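Cytochrome c-550-like protein (Thermosynechococcus elongatus, PDB 4LJI) probably carries electrons as a low-potential cytochrome c with one covalently bound heme c, and can partially replace cytochrome c-550. Local coordinates at residues Glu115-Ala118 / Ala119-Arg123. Residues are numbered along the deposited sequence; the frame is centred on the assembly and turned at random.
With HEC (heme c), chain C.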
loop_
_atom_site.group_PDB
_atom_site.type_symbol
_atom_site.label_atom_id
_atom_site.label_comp_id
_atom_site.label_asym_id
_atom_site.label_seq_id
_atom_site.Cartn_x
_atom_site.Cartn_y
_atom_site.Cartn_z
ATOM N N GLU A 115 14.885 -0.898 10.501
ATOM C CA GLU A 115 14.752 -1.170 11.925
ATOM C C GLU A 115 13.510 -0.540 12.517
ATOM O O GLU A 115 12.829 -1.179 13.299
ATOM C CB GLU A 115 15.986 -0.664 12.704
ATOM C CG GLU A 115 17.185 -1.565 12.609
ATOM C CD GLU A 115 18.409 -0.963 13.240
ATOM O OE1 GLU A 115 19.454 -1.642 13.234
ATOM O OE2 GLU A 115 18.314 0.183 13.733
ATOM N N THR A 116 13.233 0.711 12.169
ATOM C CA THR A 116 12.068 1.362 12.749
ATOM C C THR A 116 10.769 0.739 12.224
ATOM O O THR A 116 9.799 0.698 12.960
ATOM C CB THR A 116 12.046 2.868 12.483
ATOM O OG1 THR A 116 11.813 3.087 11.086
ATOM C CG2 THR A 116 13.351 3.529 12.933
ATOM N N LEU A 117 10.768 0.265 10.973
ATOM C CA LEU A 117 9.588 -0.417 10.399
ATOM C C LEU A 117 9.414 -1.762 11.109
ATOM O O LEU A 117 8.304 -2.125 11.507
ATOM C CB LEU A 117 9.739 -0.573 8.879
ATOM C CG LEU A 117 8.797 -1.440 8.044
ATOM C CD1 LEU A 117 7.352 -0.980 8.282
ATOM C CD2 LEU A 117 9.154 -1.308 6.560
ATOM N N ALA A 118 10.500 -2.522 11.248
ATOM C CA ALA A 118 10.423 -3.752 12.035
ATOM C C ALA A 118 9.929 -3.458 13.453
ATOM O O ALA A 118 9.069 -4.210 13.960
ATOM C CB ALA A 118 11.798 -4.493 12.066
ATOM N N ALA A 119 10.453 -2.412 14.115
ATOM C CA ALA A 119 9.995 -2.088 15.472
ATOM C C ALA A 119 8.486 -1.785 15.506
ATOM O O ALA A 119 7.774 -2.235 16.397
ATOM C CB ALA A 119 10.776 -0.910 16.044
ATOM N N PHE A 120 8.004 -1.020 14.539
ATOM C CA PHE A 120 6.573 -0.744 14.455
ATOM C C PHE A 120 5.756 -2.033 14.347
ATOM O O PHE A 120 4.805 -2.216 15.092
ATOM C CB PHE A 120 6.249 0.210 13.304
ATOM C CG PHE A 120 4.798 0.332 13.062
ATOM C CD1 PHE A 120 4.003 1.130 13.878
ATOM C CD2 PHE A 120 4.200 -0.388 12.029
ATOM C CE1 PHE A 120 2.599 1.241 13.652
ATOM C CE2 PHE A 120 2.792 -0.294 11.804
ATOM C CZ PHE A 120 2.005 0.517 12.636
ATOM N N ILE A 121 6.146 -2.937 13.447
ATOM C CA ILE A 121 5.404 -4.174 13.222
ATOM C C ILE A 121 5.439 -5.000 14.488
ATOM O O ILE A 121 4.421 -5.571 14.899
ATOM C CB ILE A 121 6.007 -5.002 12.065
ATOM C CG1 ILE A 121 5.758 -4.309 10.723
ATOM C CG2 ILE A 121 5.404 -6.432 12.038
ATOM C CD1 ILE A 121 6.557 -4.936 9.606
ATOM N N LEU A 122 6.606 -5.047 15.121
ATOM C CA LEU A 122 6.807 -5.879 16.300
ATOM C C LEU A 122 6.006 -5.377 17.503
ATOM O O LEU A 122 5.388 -6.174 18.242
ATOM C CB LEU A 122 8.303 -5.992 16.595
ATOM C CG LEU A 122 8.797 -7.111 17.484
ATOM C CD1 LEU A 122 8.086 -8.399 17.129
ATOM C CD2 LEU A 122 10.291 -7.227 17.248
ATOM N N ARG A 123 6.029 -4.073 17.740
ATOM C CA ARG A 123 5.193 -3.505 18.797
ATOM C C ARG A 123 3.702 -3.609 18.531
ATOM O O ARG A 123 2.925 -3.887 19.431
ATOM C CB ARG A 123 5.585 -2.065 19.094
ATOM C CG ARG A 123 4.790 -1.383 20.211
ATOM C CD ARG A 123 4.889 -2.126 21.531
ATOM N NE ARG A 123 4.366 -1.295 22.617
ATOM C CZ ARG A 123 4.433 -1.614 23.900
ATOM N NH1 ARG A 123 5.025 -2.748 24.265
ATOM N NH2 ARG A 123 3.915 -0.788 24.806
HETATM FE FE HEC C . 4.712 -8.715 3.222
HETATM C CHA HEC C . 4.746 -11.942 4.449
HETATM C CHB HEC C . 6.394 -7.606 6.021
HETATM C CHC HEC C . 4.959 -5.486 1.849
HETATM C CHD HEC C . 2.652 -9.627 0.723
HETATM N NA HEC C . 5.381 -9.554 4.912
HETATM C C1A HEC C . 5.329 -10.922 5.184
HETATM C C2A HEC C . 5.948 -11.145 6.475
HETATM C C3A HEC C . 6.392 -9.931 6.902
HETATM C C4A HEC C . 6.095 -8.954 5.944
HETATM C CMA HEC C . 7.135 -9.665 8.185
HETATM C CAA HEC C . 6.076 -12.469 7.230
HETATM C CBA HEC C . 4.795 -12.760 8.053
HETATM C CGA HEC C . 4.847 -14.042 8.847
HETATM O O1A HEC C . 5.891 -14.750 8.907
HETATM O O2A HEC C . 3.808 -14.411 9.486
HETATM N NB HEC C . 5.502 -6.877 3.814
HETATM C C1B HEC C . 6.176 -6.691 4.966
HETATM C C2B HEC C . 6.583 -5.344 5.039
HETATM C C3B HEC C . 6.235 -4.715 3.869
HETATM C C4B HEC C . 5.506 -5.737 3.101
HETATM C CMB HEC C . 7.369 -4.733 6.178
HETATM C CAB HEC C . 6.453 -3.300 3.481
HETATM C CBB HEC C . 7.796 -3.016 3.290
HETATM N NC HEC C . 3.939 -7.725 1.587
HETATM C C1C HEC C . 4.188 -6.433 1.207
HETATM C C2C HEC C . 3.363 -6.160 0.109
HETATM C C3C HEC C . 2.709 -7.317 -0.228
HETATM C C4C HEC C . 3.079 -8.325 0.704
HETATM C CMC HEC C . 3.269 -4.816 -0.600
HETATM C CAC HEC C . 1.700 -7.434 -1.327
HETATM C CBC HEC C . 2.046 -7.215 -2.616
HETATM N ND HEC C . 3.874 -10.428 2.716
HETATM C C1D HEC C . 3.117 -10.595 1.622
HETATM C C2D HEC C . 2.762 -12.006 1.477
HETATM C C3D HEC C . 3.322 -12.659 2.514
HETATM C C4D HEC C . 4.011 -11.646 3.299
HETATM C CMD HEC C . 1.903 -12.603 0.379
HETATM C CAD HEC C . 3.261 -14.140 2.774
HETATM C CBD HEC C . 4.599 -14.728 2.278
HETATM C CGD HEC C . 4.935 -16.203 2.164
HETATM O O1D HEC C . 4.602 -17.054 3.034
HETATM O O2D HEC C . 5.604 -16.571 1.166
#
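Leu117 and Ile121 lie one helical turn apart and meet through their methyl ends, Leu117 CD1 to Ile121 CD1 at 4.2 Å. Both line the heme c pocket, and with the heme they form the tight part of the contact. CD1 of Ile121 comes within 3.5 Å of the heme methyl CMB, and CD2 of Leu117 within 3.9 Å of the same carbon. Ile121 reaches it with CG1 anti to the carbonyl carbon (chi1 -70°) and its chain extended. CG1 of Ile121 also packs 3.4 Å from Leu117 O. Leu117 O accepts a hydrogen bond from Ile121 N at 3.0 Å, nearly straight, with an N-H...O angle of 165°. Equivalent i to i+4 bonds join Ala119 N to Glu115 O, Phe120 N to Thr116 O and Leu122 N to Ala118 O. Looser are the partly exposed side chains of Glu115, Thr116 and Arg123, which do not pack on the facing half of the turn. Thr116 OG1 is hydrogen-bonded back to Gln113 O. NE and NH2 of Arg123 are hydrogen-bonded to Leu12 O and Lys13 O. Helix 111-127 packs on helix 33-46, which leads into heme-binding Cys47, consistent with the helix pairing of the cytochrome c fold. There the Phe120 and Phe43 rings meet at about 45°. Ala118 touches Leu82 of helix 79-87, while Ala119 reaches Leu20 of strand 17-21.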